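LpxE (Aquifex aeolicus, PDB 6EBU) probably removes the 1-phosphate group from lipid A, as a membrane-embedded phosphatase of the PAP2 superfamily. Local coordinates at residues Q84-L96 and Y141-D153. The protein carries 1 engineered substitution. Residues are numbered along the deposited sequence; the frame is centred on the assembly and turned at random.
With BOG (octyl beta-D-glucopyranoside), chain D; BOG (octyl beta-D-glucopyranoside), chain F; SO4 (sulfate ion), chain B.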
loop_
_atom_site.group_PDB
_atom_site.type_symbol
_atom_site.label_atom_id
_atom_site.label_comp_id
_atom_site.label_asym_id
_atom_site.label_seq_id
_atom_site.Cartn_x
_atom_site.Cartn_y
_atom_site.Cartn_z
ATOM N N GLN A 84 -13.000 6.603 6.995
ATOM C CA GLN A 84 -13.274 5.386 7.736
ATOM C C GLN A 84 -12.346 5.257 8.941
ATOM O O GLN A 84 -11.196 5.707 8.904
ATOM C CB GLN A 84 -13.112 4.167 6.834
ATOM C CG GLN A 84 -14.220 4.005 5.809
ATOM C CD GLN A 84 -15.571 3.747 6.447
ATOM O OE1 GLN A 84 -15.830 2.661 6.966
ATOM N NE2 GLN A 84 -16.442 4.748 6.410
ATOM N N PRO A 85 -12.830 4.657 10.022
ATOM C CA PRO A 85 -11.965 4.403 11.175
ATOM C C PRO A 85 -11.020 3.242 10.915
ATOM O O PRO A 85 -11.362 2.265 10.244
ATOM C CB PRO A 85 -12.961 4.065 12.292
ATOM C CG PRO A 85 -14.128 3.470 11.559
ATOM C CD PRO A 85 -14.222 4.241 10.268
ATOM N N ARG A 86 -9.814 3.367 11.450
ATOM C CA ARG A 86 -8.830 2.302 11.372
ATOM C C ARG A 86 -9.154 1.232 12.410
ATOM O O ARG A 86 -10.024 1.423 13.261
ATOM C CB ARG A 86 -7.432 2.890 11.553
ATOM C CG ARG A 86 -6.980 3.752 10.378
ATOM C CD ARG A 86 -5.629 4.386 10.636
ATOM N NE ARG A 86 -5.200 5.251 9.541
ATOM C CZ ARG A 86 -4.363 4.893 8.572
ATOM N NH1 ARG A 86 -3.842 3.672 8.541
ATOM N NH2 ARG A 86 -4.041 5.765 7.628
ATOM N N PRO A 87 -8.484 0.073 12.349
ATOM C CA PRO A 87 -8.793 -1.002 13.308
ATOM C C PRO A 87 -8.695 -0.607 14.773
ATOM O O PRO A 87 -9.452 -1.143 15.591
ATOM C CB PRO A 87 -7.761 -2.079 12.949
ATOM C CG PRO A 87 -7.553 -1.894 11.490
ATOM C CD PRO A 87 -7.614 -0.408 11.259
ATOM N N ALA A 88 -7.789 0.302 15.138
ATOM C CA ALA A 88 -7.661 0.680 16.541
ATOM C C ALA A 88 -8.893 1.407 17.062
ATOM O O ALA A 88 -9.110 1.440 18.278
ATOM C CB ALA A 88 -6.421 1.552 16.748
ATOM N N ILE A 89 -9.697 1.988 16.178
ATOM C CA ILE A 89 -10.928 2.660 16.583
ATOM C C ILE A 89 -12.116 1.708 16.549
ATOM O O ILE A 89 -12.897 1.635 17.500
ATOM C CB ILE A 89 -11.174 3.896 15.688
ATOM C CG1 ILE A 89 -10.038 4.910 15.838
ATOM C CG2 ILE A 89 -12.515 4.535 16.013
ATOM C CD1 ILE A 89 -9.920 5.502 17.223
ATOM N N LEU A 90 -12.262 0.954 15.458
ATOM C CA LEU A 90 -13.445 0.116 15.291
ATOM C C LEU A 90 -13.389 -1.125 16.172
ATOM O O LEU A 90 -14.414 -1.550 16.718
ATOM C CB LEU A 90 -13.600 -0.281 13.823
ATOM C CG LEU A 90 -14.968 -0.831 13.413
ATOM C CD1 LEU A 90 -15.986 0.294 13.289
ATOM C CD2 LEU A 90 -14.866 -1.614 12.113
ATOM N N LEU A 91 -12.210 -1.723 16.321
ATOM C CA LEU A 91 -12.069 -3.009 16.984
ATOM C C LEU A 91 -11.398 -2.858 18.342
ATOM O O LEU A 91 -10.765 -1.843 18.643
ATOM C CB LEU A 91 -11.264 -3.985 16.121
ATOM C CG LEU A 91 -11.849 -4.339 14.755
ATOM C CD1 LEU A 91 -11.062 -5.479 14.128
ATOM C CD2 LEU A 91 -13.322 -4.697 14.875
ATOM N N GLU A 92 -11.549 -3.896 19.156
ATOM C CA GLU A 92 -10.934 -3.975 20.472
ATOM C C GLU A 92 -9.702 -4.869 20.419
ATOM O O GLU A 92 -9.624 -5.801 19.615
ATOM C CB GLU A 92 -11.920 -4.522 21.508
ATOM C CG GLU A 92 -13.356 -4.042 21.348
ATOM C CD GLU A 92 -13.547 -2.604 21.791
ATOM O OE1 GLU A 92 -14.501 -1.959 21.312
ATOM O OE2 GLU A 92 -12.743 -2.119 22.614
ATOM N N ASP A 93 -8.738 -4.573 21.292
ATOM C CA ASP A 93 -7.532 -5.384 21.464
ATOM C C ASP A 93 -6.780 -5.544 20.141
ATOM O O ASP A 93 -6.510 -6.651 19.669
ATOM C CB ASP A 93 -7.877 -6.744 22.078
ATOM C CG ASP A 93 -8.317 -6.631 23.520
ATOM O OD1 ASP A 93 -7.660 -5.890 24.282
ATOM O OD2 ASP A 93 -9.320 -7.275 23.891
ATOM N N VAL A 94 -6.448 -4.406 19.549
ATOM C CA VAL A 94 -5.722 -4.368 18.288
ATOM C C VAL A 94 -4.235 -4.239 18.581
ATOM O O VAL A 94 -3.817 -3.379 19.366
ATOM C CB VAL A 94 -6.215 -3.209 17.406
ATOM C CG1 VAL A 94 -5.179 -2.864 16.348
ATOM C CG2 VAL A 94 -7.545 -3.568 16.761
ATOM N N ASN A 95 -3.435 -5.101 17.959
ATOM C CA ASN A 95 -1.984 -5.020 18.070
ATOM C C ASN A 95 -1.486 -3.939 17.118
ATOM O O ASN A 95 -1.514 -4.114 15.894
ATOM C CB ASN A 95 -1.354 -6.375 17.769
ATOM C CG ASN A 95 -1.792 -7.447 18.750
ATOM O OD1 ASN A 95 -1.398 -7.431 19.915
ATOM N ND2 ASN A 95 -2.608 -8.384 18.283
ATOM N N LEU A 96 -1.039 -2.820 17.679
ATOM C CA LEU A 96 -0.692 -1.626 16.922
ATOM C C LEU A 96 0.817 -1.434 16.902
ATOM O O LEU A 96 1.463 -1.459 17.954
ATOM C CB LEU A 96 -1.353 -0.388 17.533
ATOM C CG LEU A 96 -2.569 0.213 16.832
ATOM C CD1 LEU A 96 -2.852 1.596 17.396
ATOM C CD2 LEU A 96 -2.345 0.279 15.336
ATOM N N TYR A 141 0.594 -6.399 3.322
ATOM C CA TYR A 141 0.553 -7.233 4.519
ATOM C C TYR A 141 1.040 -6.463 5.739
ATOM O O TYR A 141 0.525 -6.653 6.849
ATOM C CB TYR A 141 1.389 -8.498 4.309
ATOM C CG TYR A 141 1.135 -9.586 5.332
ATOM C CD1 TYR A 141 1.671 -9.505 6.612
ATOM C CD2 TYR A 141 0.358 -10.695 5.019
ATOM C CE1 TYR A 141 1.440 -10.490 7.550
ATOM C CE2 TYR A 141 0.122 -11.690 5.952
ATOM C CZ TYR A 141 0.668 -11.582 7.216
ATOM O OH TYR A 141 0.440 -12.565 8.151
ATOM N N GLU A 142 2.028 -5.585 5.554
ATOM C CA GLU A 142 2.572 -4.836 6.682
ATOM C C GLU A 142 1.522 -3.917 7.299
ATOM O O GLU A 142 1.454 -3.777 8.525
ATOM C CB GLU A 142 3.796 -4.037 6.234
ATOM C CG GLU A 142 4.303 -3.034 7.248
ATOM C CD GLU A 142 4.022 -1.609 6.823
ATOM O OE1 GLU A 142 3.333 -0.886 7.572
ATOM O OE2 GLU A 142 4.482 -1.218 5.732
ATOM N N ARG A 143 0.686 -3.291 6.465
ATOM C CA ARG A 143 -0.331 -2.382 6.989
ATOM C C ARG A 143 -1.315 -3.117 7.893
ATOM O O ARG A 143 -1.728 -2.589 8.932
ATOM C CB ARG A 143 -1.070 -1.693 5.839
ATOM C CG ARG A 143 -0.169 -0.949 4.860
ATOM C CD ARG A 143 0.867 -0.112 5.588
ATOM N NE ARG A 143 0.349 1.199 5.963
ATOM C CZ ARG A 143 0.865 1.961 6.921
ATOM N NH1 ARG A 143 1.914 1.540 7.611
ATOM N NH2 ARG A 143 0.326 3.143 7.190
ATOM N N ILE A 144 -1.699 -4.337 7.517
ATOM C CA ILE A 144 -2.615 -5.113 8.347
ATOM C C ILE A 144 -1.904 -5.616 9.595
ATOM O O ILE A 144 -2.452 -5.562 10.702
ATOM C CB ILE A 144 -3.223 -6.270 7.535
ATOM C CG1 ILE A 144 -3.747 -5.760 6.192
ATOM C CG2 ILE A 144 -4.340 -6.947 8.320
ATOM C CD1 ILE A 144 -4.249 -6.852 5.289
ATOM N N TYR A 145 -0.670 -6.109 9.440
ATOM C CA TYR A 145 0.084 -6.585 10.593
ATOM C C TYR A 145 0.322 -5.472 11.604
ATOM O O TYR A 145 0.322 -5.723 12.816
ATOM C CB TYR A 145 1.417 -7.190 10.144
ATOM C CG TYR A 145 2.206 -7.800 11.279
ATOM C CD1 TYR A 145 2.022 -9.129 11.642
ATOM C CD2 TYR A 145 3.122 -7.045 11.999
ATOM C CE1 TYR A 145 2.734 -9.689 12.688
ATOM C CE2 TYR A 145 3.837 -7.594 13.042
ATOM C CZ TYR A 145 3.639 -8.917 13.385
ATOM O OH TYR A 145 4.347 -9.467 14.430
ATOM N N ALA A 146 0.527 -4.242 11.131
ATOM C CA ALA A 146 0.714 -3.113 12.031
ATOM C C ALA A 146 -0.572 -2.698 12.733
ATOM O O ALA A 146 -0.514 -1.884 13.660
ATOM C CB ALA A 146 1.289 -1.921 11.262
ATOM N N GLY A 147 -1.720 -3.232 12.319
ATOM C CA GLY A 147 -2.981 -2.876 12.934
ATOM C C GLY A 147 -3.552 -1.543 12.507
ATOM O O GLY A 147 -4.455 -1.030 13.174
ATOM N N VAL A 148 -3.062 -0.965 11.408
ATOM C CA VAL A 148 -3.519 0.350 10.970
ATOM C C VAL A 148 -4.451 0.286 9.769
ATOM O O VAL A 148 -4.995 1.327 9.370
ATOM C CB VAL A 148 -2.326 1.278 10.652
ATOM C CG1 VAL A 148 -1.428 1.420 11.873
ATOM C CG2 VAL A 148 -1.539 0.753 9.456
ATOM N N HIS A 149 -4.656 -0.889 9.181
ATOM C CA HIS A 149 -5.535 -1.018 8.030
ATOM C C HIS A 149 -6.293 -2.334 8.110
ATOM O O HIS A 149 -5.867 -3.285 8.772
ATOM C CB HIS A 149 -4.760 -0.941 6.705
ATOM C CG HIS A 149 -4.458 0.457 6.258
ATOM N ND1 HIS A 149 -5.440 1.354 5.897
ATOM C CD2 HIS A 149 -3.279 1.108 6.107
ATOM C CE1 HIS A 149 -4.881 2.498 5.546
ATOM N NE2 HIS A 149 -3.572 2.377 5.667
ATOM N N PHE A 150 -7.439 -2.366 7.429
ATOM C CA PHE A 150 -8.243 -3.552 7.199
ATOM C C PHE A 150 -7.885 -4.173 5.858
ATOM O O PHE A 150 -7.364 -3.493 4.969
ATOM C CB PHE A 150 -9.729 -3.197 7.214
ATOM C CG PHE A 150 -10.231 -2.708 8.539
ATOM C CD1 PHE A 150 -10.529 -3.599 9.555
ATOM C CD2 PHE A 150 -10.429 -1.355 8.761
ATOM C CE1 PHE A 150 -11.006 -3.148 10.775
ATOM C CE2 PHE A 150 -10.905 -0.899 9.977
ATOM C CZ PHE A 150 -11.194 -1.798 10.983
ATOM N N PRO A 151 -8.149 -5.470 5.685
ATOM C CA PRO A 151 -7.928 -6.095 4.370
ATOM C C PRO A 151 -8.654 -5.403 3.228
ATOM O O PRO A 151 -8.163 -5.427 2.092
ATOM C CB PRO A 151 -8.443 -7.524 4.582
ATOM C CG PRO A 151 -8.195 -7.779 6.029
ATOM C CD PRO A 151 -8.443 -6.469 6.728
ATOM N N LEU A 152 -9.811 -4.792 3.490
ATOM C CA LEU A 152 -10.500 -4.042 2.444
ATOM C C LEU A 152 -9.659 -2.864 1.966
ATOM O O LEU A 152 -9.617 -2.567 0.766
ATOM C CB LEU A 152 -11.857 -3.556 2.956
ATOM C CG LEU A 152 -12.591 -2.542 2.075
ATOM C CD1 LEU A 152 -12.973 -3.168 0.741
ATOM C CD2 LEU A 152 -13.815 -1.984 2.785
ATOM N N ASP A 153 -8.974 -2.188 2.892
ATOM C CA ASP A 153 -8.174 -1.021 2.528
ATOM C C ASP A 153 -6.987 -1.408 1.657
ATOM O O ASP A 153 -6.656 -0.698 0.700
ATOM C CB ASP A 153 -7.688 -0.302 3.784
ATOM C CG ASP A 153 -8.787 -0.090 4.800
ATOM O OD1 ASP A 153 -9.948 0.119 4.388
ATOM O OD2 ASP A 153 -8.487 -0.128 6.013
HETATM O O1 BOG D . -5.362 -7.493 -5.430
HETATM C "C1'" BOG D . -4.196 -7.985 -4.771
HETATM C "C2'" BOG D . -4.194 -7.504 -3.302
HETATM C "C3'" BOG D . -2.830 -7.853 -2.626
HETATM C "C4'" BOG D . -2.802 -7.249 -1.195
HETATM C "C5'" BOG D . -1.815 -8.041 -0.314
HETATM C "C6'" BOG D . -2.271 -7.979 1.157
HETATM C "C7'" BOG D . -2.375 -9.397 1.715
HETATM C "C8'" BOG D . -2.487 -9.343 3.240
HETATM O O1 BOG F . 1.103 7.750 6.033
HETATM C "C1'" BOG F . 2.084 6.950 5.375
HETATM C "C2'" BOG F . 3.339 6.842 6.270
HETATM C "C3'" BOG F . 4.074 5.496 5.984
HETATM C "C4'" BOG F . 4.363 4.755 7.320
HETATM C "C5'" BOG F . 3.136 4.855 8.254
HETATM C "C6'" BOG F . 3.541 4.458 9.689
HETATM C "C7'" BOG F . 4.244 5.625 10.378
HETATM C "C8'" BOG F . 3.250 6.769 10.590
HETATM S S SO4 B . -1.887 5.003 4.742
HETATM O O1 SO4 B . -1.318 3.657 4.730
HETATM O O2 SO4 B . -1.919 5.510 6.109
HETATM O O3 SO4 B . -3.245 4.946 4.208
HETATM O O4 SO4 B . -1.072 5.887 3.913
HETATM O O HOH W 1 -5.599 1.426 13.695
#
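P87 lies over one face of the F150 ring, its CG 3.6 Å from the ring centroid and almost on the normal; this CH-pi contact suits proline, whose rigid ring offers its CH groups without a flexible chain to order. At the edge of the same ring come L91 CD1 and the carbonyl of P85, with P85 O 3.2 Å from F150 CE2. One face of the H149 ring takes R86 NH1, offset toward the rim, the guanidinium and imidazole planes 55° apart; sulfate and R143 NE lie at its edge, as does D153 OD2, which takes a weak bond from H149 ND1 and a firmer one from F150 N, the N-cap of helix 151-170. Extended from CG to NE, R86 serves three acceptors at once, as arginine can: NH1 bonds V148 O (2.7 Å) from above the carbonyl plane, NH2 sulfate O2 (2.6 Å), and NE W102 O. A leucine here would probably leave all three without these donors. R143, with V148 CG2 over one face, and H149 NE2 both bind sulfate O1; E142 OE1 holds R143 NH1 in plane by a salt bridge. G147, with positive phi (78°), takes the Schellman position after helix 126-145, where a CB would crowd N95 O; a water accepts from A88 N and donates to G147 O. K79 and R86 fit the first PAP2 motif, K-x6-RP, and R143, H149 and D153 the third, R-x5-H-x3-D, so the sulfate plausibly marks the phosphate site. K79 of helix 61-82 and G108 of helix 108-121 also bind it, and helix 13-24 meets P87 through F19.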